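Local coordinates for protein putative methylthioribose-1-phosphate isomerase (Pyrococcus horikoshii OT3, PDB 6A34) that probably converts 5-methylthioribose 1-phosphate into 5-methylthioribulose 1-phosphate, an isomerisation step of the methionine salvage pathway, at residues R4-L13 / V184-S192; N28-F36 / R209-Y217. All coordinates share one frame; numbering follows the deposited sequence.

Contact 1. Residues R4-L13 / V184-S192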
loop_
_atom_site.group_PDB
_atom_site.type_symbol
_atom_site.label_atom_id
_atom_site.label_comp_id
_atom_site.label_asym_id
_atom_site.label_seq_id
_atom_site.Cartn_x
_atom_site.Cartn_y
_atom_site.Cartn_z
ATOM N N ARG A 4 13.706 20.171 -27.204
ATOM C CA ARG A 4 13.788 19.364 -28.400
ATOM C C ARG A 4 12.395 18.875 -28.816
ATOM O O ARG A 4 12.214 18.420 -29.954
ATOM C CB ARG A 4 14.709 18.155 -28.170
ATOM C CG ARG A 4 16.169 18.512 -27.906
ATOM C CD ARG A 4 17.024 17.366 -27.358
ATOM N NE ARG A 4 16.600 16.847 -26.051
ATOM C CZ ARG A 4 16.226 15.585 -25.828
ATOM N NH1 ARG A 4 15.993 14.763 -26.849
ATOM N NH2 ARG A 4 16.106 15.150 -24.578
ATOM N N TYR A 5 11.427 18.910 -27.892
ATOM C CA TYR A 5 10.091 18.379 -28.160
ATOM C C TYR A 5 9.037 19.455 -27.874
ATOM O O TYR A 5 9.238 20.303 -27.029
ATOM C CB TYR A 5 9.825 17.101 -27.357
ATOM C CG TYR A 5 10.719 15.929 -27.684
ATOM C CD1 TYR A 5 10.508 15.159 -28.820
ATOM C CD2 TYR A 5 11.766 15.572 -26.841
ATOM C CE1 TYR A 5 11.318 14.075 -29.117
ATOM C CE2 TYR A 5 12.594 14.504 -27.127
ATOM C CZ TYR A 5 12.369 13.758 -28.271
ATOM O OH TYR A 5 13.161 12.688 -28.553
ATOM N N THR A 6 7.939 19.409 -28.640
ATOM C CA THR A 6 6.705 20.139 -28.363
ATOM C C THR A 6 5.787 19.247 -27.528
ATOM O O THR A 6 5.927 18.025 -27.531
ATOM C CB THR A 6 5.998 20.552 -29.665
ATOM O OG1 THR A 6 5.603 19.341 -30.295
ATOM C CG2 THR A 6 6.849 21.374 -30.621
ATOM N N PRO A 7 4.817 19.823 -26.788
ATOM C CA PRO A 7 3.826 19.032 -26.069
ATOM C C PRO A 7 3.216 17.906 -26.895
ATOM O O PRO A 7 3.116 16.822 -26.388
ATOM C CB PRO A 7 2.763 20.066 -25.719
ATOM C CG PRO A 7 3.560 21.309 -25.486
ATOM C CD PRO A 7 4.654 21.260 -26.534
ATOM N N LYS A 8 2.903 18.172 -28.166
ATOM C CA LYS A 8 2.153 17.238 -29.024
ATOM C C LYS A 8 3.034 16.073 -29.444
ATOM O O LYS A 8 2.528 15.003 -29.763
ATOM C CB LYS A 8 1.613 17.916 -30.289
ATOM C CG LYS A 8 0.145 18.318 -30.198
ATOM C CD LYS A 8 -0.293 19.383 -31.196
ATOM C CE LYS A 8 -1.778 19.676 -31.097
ATOM N NZ LYS A 8 -2.164 20.896 -31.851
ATOM N N GLU A 9 4.346 16.281 -29.427
ATOM C CA GLU A 9 5.264 15.181 -29.695
ATOM C C GLU A 9 5.430 14.280 -28.459
ATOM O O GLU A 9 5.916 13.162 -28.612
ATOM C CB GLU A 9 6.624 15.707 -30.172
ATOM C CG GLU A 9 6.583 16.290 -31.570
ATOM C CD GLU A 9 7.863 16.980 -32.006
ATOM O OE1 GLU A 9 8.463 17.697 -31.195
ATOM O OE2 GLU A 9 8.247 16.806 -33.170
ATOM N N LEU A 10 5.072 14.774 -27.259
ATOM C CA LEU A 10 5.327 14.069 -25.972
ATOM C C LEU A 10 4.095 13.289 -25.485
ATOM O O LEU A 10 4.228 12.296 -24.783
ATOM C CB LEU A 10 5.779 15.096 -24.933
ATOM C CG LEU A 10 7.195 15.640 -25.134
ATOM C CD1 LEU A 10 7.486 16.713 -24.110
ATOM C CD2 LEU A 10 8.253 14.541 -25.074
ATOM N N THR A 11 2.891 13.732 -25.858
ATOM C CA THR A 11 1.662 13.090 -25.391
ATOM C C THR A 11 0.601 13.146 -26.490
ATOM O O THR A 11 0.632 14.028 -27.322
ATOM C CB THR A 11 1.101 13.774 -24.140
ATOM O OG1 THR A 11 0.056 12.944 -23.617
ATOM C CG2 THR A 11 0.570 15.163 -24.431
ATOM N N LYS A 12 -0.347 12.216 -26.424
ATOM C CA LYS A 12 -1.502 12.199 -27.297
ATOM C C LYS A 12 -2.726 12.760 -26.566
ATOM O O LYS A 12 -3.768 12.923 -27.151
ATOM C CB LYS A 12 -1.797 10.775 -27.763
ATOM C CG LYS A 12 -0.810 10.200 -28.766
ATOM C CD LYS A 12 -0.968 8.687 -28.937
ATOM C CE LYS A 12 0.251 8.034 -29.560
ATOM N NZ LYS A 12 0.652 6.800 -28.839
ATOM N N LEU A 13 -2.575 13.037 -25.273
ATOM C CA LEU A 13 -3.631 13.566 -24.464
ATOM C C LEU A 13 -3.848 15.032 -24.814
ATOM O O LEU A 13 -2.879 15.767 -25.035
ATOM C CB LEU A 13 -3.252 13.450 -22.980
ATOM C CG LEU A 13 -3.288 12.046 -22.379
ATOM C CD1 LEU A 13 -2.690 12.049 -20.983
ATOM C CD2 LEU A 13 -4.698 11.478 -22.338
ATOM N N VAL A 184 9.411 11.627 -17.830
ATOM C CA VAL A 184 9.257 10.290 -18.365
ATOM C C VAL A 184 8.762 10.336 -19.821
ATOM O O VAL A 184 9.126 9.452 -20.619
ATOM C CB VAL A 184 8.379 9.402 -17.471
ATOM C CG1 VAL A 184 9.011 9.214 -16.104
ATOM C CG2 VAL A 184 6.965 9.929 -17.339
ATOM N N ARG A 185 7.993 11.360 -20.200
ATOM C CA ARG A 185 7.572 11.476 -21.636
ATOM C C ARG A 185 8.793 11.805 -22.522
ATOM O O ARG A 185 9.018 11.173 -23.524
ATOM C CB ARG A 185 6.418 12.470 -21.772
ATOM C CG ARG A 185 5.087 11.860 -21.357
ATOM C CD ARG A 185 3.990 12.906 -21.272
ATOM N NE ARG A 185 2.679 12.259 -21.214
ATOM C CZ ARG A 185 2.021 11.985 -20.097
ATOM N NH1 ARG A 185 2.422 12.514 -18.951
ATOM N NH2 ARG A 185 0.966 11.178 -20.134
ATOM N N VAL A 186 9.660 12.717 -22.079
ATOM C CA VAL A 186 10.845 13.017 -22.840
ATOM C C VAL A 186 11.740 11.773 -22.927
ATOM O O VAL A 186 12.250 11.442 -24.000
ATOM C CB VAL A 186 11.596 14.217 -22.250
ATOM C CG1 VAL A 186 12.939 14.385 -22.907
ATOM C CG2 VAL A 186 10.786 15.488 -22.367
ATOM N N MET A 187 11.925 11.080 -21.798
ATOM C CA MET A 187 12.742 9.899 -21.758
ATOM C C MET A 187 12.176 8.856 -22.735
ATOM O O MET A 187 12.942 8.162 -23.405
ATOM C CB MET A 187 12.814 9.311 -20.339
ATOM C CG MET A 187 13.639 10.149 -19.395
ATOM S SD MET A 187 13.831 9.420 -17.752
ATOM C CE MET A 187 14.827 7.976 -18.139
ATOM N N HIS A 188 10.847 8.719 -22.777
ATOM C CA HIS A 188 10.199 7.681 -23.605
ATOM C C HIS A 188 10.461 7.969 -25.091
ATOM O O HIS A 188 10.832 7.079 -25.854
ATOM C CB HIS A 188 8.700 7.572 -23.289
ATOM C CG HIS A 188 7.959 6.666 -24.209
ATOM N ND1 HIS A 188 8.092 5.296 -24.158
ATOM C CD2 HIS A 188 7.091 6.916 -25.208
ATOM C CE1 HIS A 188 7.317 4.739 -25.073
ATOM N NE2 HIS A 188 6.711 5.706 -25.735
ATOM N N LYS A 189 10.280 9.228 -25.484
ATOM C CA LYS A 189 10.571 9.668 -26.853
ATOM C C LYS A 189 12.038 9.402 -27.195
ATOM O O LYS A 189 12.347 9.017 -28.340
ATOM C CB LYS A 189 10.315 11.171 -27.048
ATOM C CG LYS A 189 9.147 11.509 -27.955
ATOM C CD LYS A 189 7.859 10.860 -27.486
ATOM C CE LYS A 189 7.220 9.984 -28.539
ATOM N NZ LYS A 189 5.875 9.539 -28.106
ATOM N N ASP A 190 12.930 9.680 -26.232
ATOM C CA ASP A 190 14.373 9.544 -26.464
ATOM C C ASP A 190 14.770 8.061 -26.541
ATOM O O ASP A 190 15.900 7.756 -26.874
ATOM C CB ASP A 190 15.191 10.271 -25.393
ATOM C CG ASP A 190 15.270 11.765 -25.622
ATOM O OD1 ASP A 190 15.065 12.185 -26.770
ATOM O OD2 ASP A 190 15.527 12.493 -24.651
ATOM N N GLY A 191 13.854 7.138 -26.238
ATOM C CA GLY A 191 14.194 5.701 -26.174
ATOM C C GLY A 191 14.932 5.313 -24.886
ATOM O O GLY A 191 15.516 4.243 -24.792
ATOM N N SER A 192 14.906 6.173 -23.862
ATOM C CA SER A 192 15.728 5.937 -22.702
ATOM C C SER A 192 14.879 5.421 -21.523
ATOM O O SER A 192 15.419 4.966 -20.544
ATOM C CB SER A 192 16.585 7.149 -22.393
ATOM O OG SER A 192 15.815 8.213 -21.888
#

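Contact 2. Residues N28-F36 / R209-Y217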
loop_
_atom_site.group_PDB
_atom_site.type_symbol
_atom_site.label_atom_id
_atom_site.label_comp_id
_atom_site.label_asym_id
_atom_site.label_seq_id
_atom_site.Cartn_x
_atom_site.Cartn_y
_atom_site.Cartn_z
ATOM N N ASN A 28 -12.436 14.609 -17.489
ATOM C CA ASN A 28 -13.216 14.254 -16.320
ATOM C C ASN A 28 -12.445 13.205 -15.522
ATOM O O ASN A 28 -12.530 11.994 -15.809
ATOM C CB ASN A 28 -14.611 13.722 -16.645
ATOM C CG ASN A 28 -15.488 13.697 -15.413
ATOM O OD1 ASN A 28 -15.008 13.420 -14.311
ATOM N ND2 ASN A 28 -16.747 14.073 -15.576
ATOM N N GLN A 29 -11.734 13.680 -14.502
ATOM C CA GLN A 29 -10.824 12.845 -13.719
ATOM C C GLN A 29 -11.621 12.004 -12.708
ATOM O O GLN A 29 -11.041 11.104 -12.108
ATOM C CB GLN A 29 -9.749 13.716 -13.058
ATOM C CG GLN A 29 -8.876 14.480 -14.064
ATOM C CD GLN A 29 -7.578 14.999 -13.486
ATOM O OE1 GLN A 29 -6.902 14.295 -12.737
ATOM N NE2 GLN A 29 -7.217 16.236 -13.826
ATOM N N ARG A 30 -12.928 12.277 -12.539
ATOM C CA ARG A 30 -13.803 11.423 -11.715
ATOM C C ARG A 30 -14.189 10.133 -12.446
ATOM O O ARG A 30 -14.508 9.172 -11.805
ATOM C CB ARG A 30 -15.101 12.123 -11.315
ATOM C CG ARG A 30 -14.919 13.185 -10.246
ATOM C CD ARG A 30 -15.962 14.278 -10.451
ATOM N NE ARG A 30 -17.311 13.756 -10.639
ATOM C CZ ARG A 30 -18.115 13.378 -9.646
ATOM N NH1 ARG A 30 -17.735 13.521 -8.382
ATOM N NH2 ARG A 30 -19.294 12.852 -9.929
ATOM N N LEU A 31 -14.187 10.132 -13.776
ATOM C CA LEU A 31 -14.632 8.963 -14.533
ATOM C C LEU A 31 -13.455 8.005 -14.792
ATOM O O LEU A 31 -13.670 6.846 -15.108
ATOM C CB LEU A 31 -15.300 9.428 -15.838
ATOM C CG LEU A 31 -16.578 10.251 -15.654
ATOM C CD1 LEU A 31 -17.175 10.699 -16.987
ATOM C CD2 LEU A 31 -17.620 9.490 -14.832
ATOM N N LEU A 32 -12.216 8.486 -14.631
ATOM C CA LEU A 32 -11.043 7.666 -14.932
ATOM C C LEU A 32 -10.887 6.634 -13.824
ATOM O O LEU A 32 -11.266 6.900 -12.676
ATOM C CB LEU A 32 -9.793 8.547 -15.062
ATOM C CG LEU A 32 -9.746 9.431 -16.309
ATOM C CD1 LEU A 32 -8.561 10.378 -16.260
ATOM C CD2 LEU A 32 -9.724 8.605 -17.586
ATOM N N PRO A 33 -10.359 5.456 -14.168
ATOM C CA PRO A 33 -9.838 5.078 -15.479
ATOM C C PRO A 33 -10.812 4.298 -16.378
ATOM O O PRO A 33 -10.449 3.877 -17.486
ATOM C CB PRO A 33 -8.661 4.156 -15.109
ATOM C CG PRO A 33 -9.184 3.429 -13.882
ATOM C CD PRO A 33 -9.968 4.493 -13.139
ATOM N N LYS A 34 -12.040 4.117 -15.888
ATOM C CA LYS A 34 -13.109 3.376 -16.568
ATOM C C LYS A 34 -13.412 4.040 -17.920
ATOM O O LYS A 34 -13.400 3.383 -18.969
ATOM C CB LYS A 34 -14.303 3.314 -15.608
ATOM C CG LYS A 34 -15.477 2.435 -16.020
ATOM C CD LYS A 34 -16.678 2.643 -15.104
ATOM C CE LYS A 34 -17.603 1.448 -15.003
ATOM N NZ LYS A 34 -18.318 1.186 -16.275
ATOM N N GLU A 35 -13.618 5.360 -17.892
ATOM C CA GLU A 35 -14.060 6.144 -19.053
ATOM C C GLU A 35 -13.235 7.430 -19.157
ATOM O O GLU A 35 -13.026 8.127 -18.157
ATOM C CB GLU A 35 -15.536 6.522 -18.921
ATOM C CG GLU A 35 -16.097 7.244 -20.138
ATOM C CD GLU A 35 -17.508 7.803 -19.971
ATOM O OE1 GLU A 35 -18.110 7.554 -18.914
ATOM O OE2 GLU A 35 -17.997 8.496 -20.902
ATOM N N PHE A 36 -12.827 7.746 -20.393
ATOM C CA PHE A 36 -12.141 8.975 -20.778
ATOM C C PHE A 36 -13.136 9.935 -21.452
ATOM O O PHE A 36 -13.573 9.684 -22.554
ATOM C CB PHE A 36 -10.987 8.627 -21.724
ATOM C CG PHE A 36 -10.194 9.801 -22.232
ATOM C CD1 PHE A 36 -10.039 10.951 -21.471
ATOM C CD2 PHE A 36 -9.583 9.754 -23.474
ATOM C CE1 PHE A 36 -9.294 12.022 -21.945
ATOM C CE2 PHE A 36 -8.843 10.829 -23.945
ATOM C CZ PHE A 36 -8.685 11.955 -23.170
ATOM N N ARG A 209 -5.072 4.627 -10.662
ATOM C CA ARG A 209 -6.288 5.162 -11.234
ATOM C C ARG A 209 -5.964 6.185 -12.330
ATOM O O ARG A 209 -6.672 6.293 -13.352
ATOM C CB ARG A 209 -7.132 5.755 -10.108
ATOM C CG ARG A 209 -8.623 5.799 -10.408
ATOM C CD ARG A 209 -9.537 5.982 -9.204
ATOM N NE ARG A 209 -8.873 6.668 -8.120
ATOM C CZ ARG A 209 -8.824 7.993 -7.981
ATOM N NH1 ARG A 209 -9.527 8.770 -8.798
ATOM N NH2 ARG A 209 -8.061 8.525 -7.031
ATOM N N LEU A 210 -4.886 6.932 -12.119
ATOM C CA LEU A 210 -4.566 8.107 -12.912
ATOM C C LEU A 210 -3.239 7.883 -13.653
ATOM O O LEU A 210 -3.249 7.848 -14.893
ATOM C CB LEU A 210 -4.543 9.340 -12.008
ATOM C CG LEU A 210 -5.876 9.640 -11.334
ATOM C CD1 LEU A 210 -5.802 10.907 -10.510
ATOM C CD2 LEU A 210 -6.981 9.756 -12.353
ATOM N N SER A 211 -2.132 7.659 -12.926
ATOM C CA SER A 211 -0.846 7.518 -13.590
ATOM C C SER A 211 -0.903 6.324 -14.565
ATOM O O SER A 211 -0.434 6.423 -15.729
ATOM C CB SER A 211 0.301 7.402 -12.600
ATOM O OG SER A 211 0.580 8.644 -11.966
ATOM N N ALA A 212 -1.451 5.182 -14.107
ATOM C CA ALA A 212 -1.385 3.950 -14.916
ATOM C C ALA A 212 -2.130 4.193 -16.258
ATOM O O ALA A 212 -1.692 3.761 -17.330
ATOM C CB ALA A 212 -1.914 2.767 -14.130
ATOM N N TRP A 213 -3.231 4.947 -16.179
ATOM C CA TRP A 213 -4.059 5.283 -17.288
ATOM C C TRP A 213 -3.324 6.203 -18.278
ATOM O O TRP A 213 -3.165 5.832 -19.422
ATOM C CB TRP A 213 -5.368 5.898 -16.798
ATOM C CG TRP A 213 -6.252 6.197 -17.956
ATOM C CD1 TRP A 213 -7.083 5.322 -18.579
ATOM C CD2 TRP A 213 -6.287 7.415 -18.717
ATOM N NE1 TRP A 213 -7.648 5.922 -19.666
ATOM C CE2 TRP A 213 -7.199 7.208 -19.773
ATOM C CE3 TRP A 213 -5.653 8.658 -18.609
ATOM C CZ2 TRP A 213 -7.490 8.192 -20.722
ATOM C CZ3 TRP A 213 -5.958 9.641 -19.534
ATOM C CH2 TRP A 213 -6.856 9.406 -20.579
ATOM N N GLU A 214 -2.858 7.377 -17.838
ATOM C CA GLU A 214 -2.271 8.352 -18.783
ATOM C C GLU A 214 -0.968 7.828 -19.392
ATOM O O GLU A 214 -0.710 8.118 -20.545
ATOM C CB GLU A 214 -2.057 9.745 -18.187
ATOM C CG GLU A 214 -1.239 9.820 -16.903
ATOM C CD GLU A 214 -0.755 11.243 -16.649
ATOM O OE1 GLU A 214 0.047 11.717 -17.475
ATOM O OE2 GLU A 214 -1.257 11.921 -15.700
ATOM N N TYR A 215 -0.136 7.101 -18.623
ATOM C CA TYR A 215 1.152 6.696 -19.164
ATOM C C TYR A 215 0.921 5.550 -20.142
ATOM O O TYR A 215 1.634 5.426 -21.165
ATOM C CB TYR A 215 2.166 6.349 -18.068
ATOM C CG TYR A 215 2.577 7.510 -17.192
ATOM C CD1 TYR A 215 2.893 8.745 -17.740
ATOM C CD2 TYR A 215 2.624 7.394 -15.809
ATOM C CE1 TYR A 215 3.267 9.820 -16.950
ATOM C CE2 TYR A 215 3.000 8.459 -15.007
ATOM C CZ TYR A 215 3.323 9.682 -15.575
ATOM O OH TYR A 215 3.668 10.759 -14.801
ATOM N N SER A 216 -0.066 4.714 -19.823
ATOM C CA SER A 216 -0.492 3.686 -20.751
ATOM C C SER A 216 -1.086 4.319 -22.029
ATOM O O SER A 216 -0.696 3.982 -23.123
ATOM C CB SER A 216 -1.435 2.717 -20.115
ATOM O OG SER A 216 -1.541 1.590 -20.958
ATOM N N TYR A 217 -2.008 5.264 -21.880
ATOM C CA TYR A 217 -2.582 5.969 -23.002
ATOM C C TYR A 217 -1.504 6.412 -23.995
ATOM O O TYR A 217 -1.702 6.293 -25.205
ATOM C CB TYR A 217 -3.378 7.187 -22.536
ATOM C CG TYR A 217 -4.267 7.791 -23.596
ATOM C CD1 TYR A 217 -3.786 8.780 -24.431
ATOM C CD2 TYR A 217 -5.585 7.398 -23.751
ATOM C CE1 TYR A 217 -4.581 9.370 -25.394
ATOM C CE2 TYR A 217 -6.400 7.980 -24.712
ATOM C CZ TYR A 217 -5.891 8.970 -25.546
ATOM O OH TYR A 217 -6.651 9.596 -26.500
HETATM O O HOH W 1 -11.079 8.728 -10.872
#

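Contact 1. Residues R4-L13 / V184-S192
Arg4 and Asp190 meet end-on in a bidentate salt bridge that ties the N-terminal arm to the C-terminal end of helix 180-189, one of the helices packed on the largely parallel sheet of the Rossmann-like domain. NH1 of Arg4 reaches OD1 of Asp190 at 2.7 Å and NH2 reaches OD2 equally closely, with guanidinium and carboxylate planes only 16° apart. An arginine suits this place because its two terminal nitrogens match the spacing of the two carboxylate oxygens. OD1 also accepts from Tyr5: the hydroxyl OH donates to Asp190 OD1 at 2.7 Å, approaching from above the carboxylate plane. Three bonds therefore grip this carboxylate, which would probably favour its ionised form.

The phenol ring of Tyr5 leans on the aliphatic start of Lys189, whose CB lies over one ring face, 3.5 Å from CZ. Bends at chi2 and chi3 (56° and -123°) turn the rest of the lysine along the arm, and its CD comes to 3.2 Å from the backbone O of Glu9. Leu10 supplies the apolar centre: CD2 rests 3.7 Å from CA of Val186, while Leu148 of helix 125-157 packs on the same leucine.

Behind this shell, Thr6 and Glu9 form a capping box at the start of the short, weakly bonded helix 7-10; its Glu9 N to Thr6 OG1 bond is weak, its Thr6 N to Glu9 OE1 bond straighter. Further along, Arg185 runs extended alongside the O of Leu10, with CB, CG and CD all touching it, toward Thr11. Its guanidinium is held by the O of Leu177 and by a salt bridge to Asp218. Asp218 also binds Thr11, whose OG1 closes an ST turn by accepting from N of Leu13 at 3.1 Å.

Contact 2. Residues N28-F36 / R209-Y217
Trp213 projects from helix 206-217 with CG anti to the backbone N (chi1 -178°), a torsion that carries the indole across to the loop 28-36. Its CB lies near CB of Pro33, and CD1 comes next, 3.8 Å from Pro33 O. Over the middle of the indole stands Leu32, whose CD2 makes a CH-pi contact 3.8 Å from the centroid of the six-membered ring; a branched leucine can lay one methyl on that broad face. At the far end, CZ2 and CH2 point edge-to-face into Phe36 (planes at 60°), CZ2 coming 3.5 Å from Phe36 CG. Tyr217, one turn on, sets its OH 3.6 Å from CE2 at the edge of Phe36.

Where the helix comes closest to the loop, the cis-proline Pro33 packs its CD against CG of Arg209. A water donates to the O of Gln29 and of Leu32 and accepts from Arg209 NH1, while NH2 is held by the O of Val204. Pro314 of the second subunit also packs on Trp213. The aromatic cluster of Phe36, Trp213 and Tyr217 joins loop and helix at one end; at the other, Gln29 and Arg209 lie beside Arg57 and Gln206, predicted to bind substrate.

How the contacts relate
Contacts 1 and 2 have centres about 19 Å apart, and their segments alternate along the chain: 4-13, 28-36, 184-192, then 209-217. Both join the N-terminal part of the chain to helices of the domain built on the mixed seven-stranded sheet. Those helices, 180-189 and 206-217, flank strand 193-199 in sequence. They also touch directly, through the salt bridge of Arg185 with Glu214 and the packing of Arg185 on Tyr215. Leu13 of contact 1 reaches across to Trp213 and Tyr217, so the two contacts are joined through Leu13 and through the two helices, and contact 2 lies beside the predicted substrate site and the second subunit.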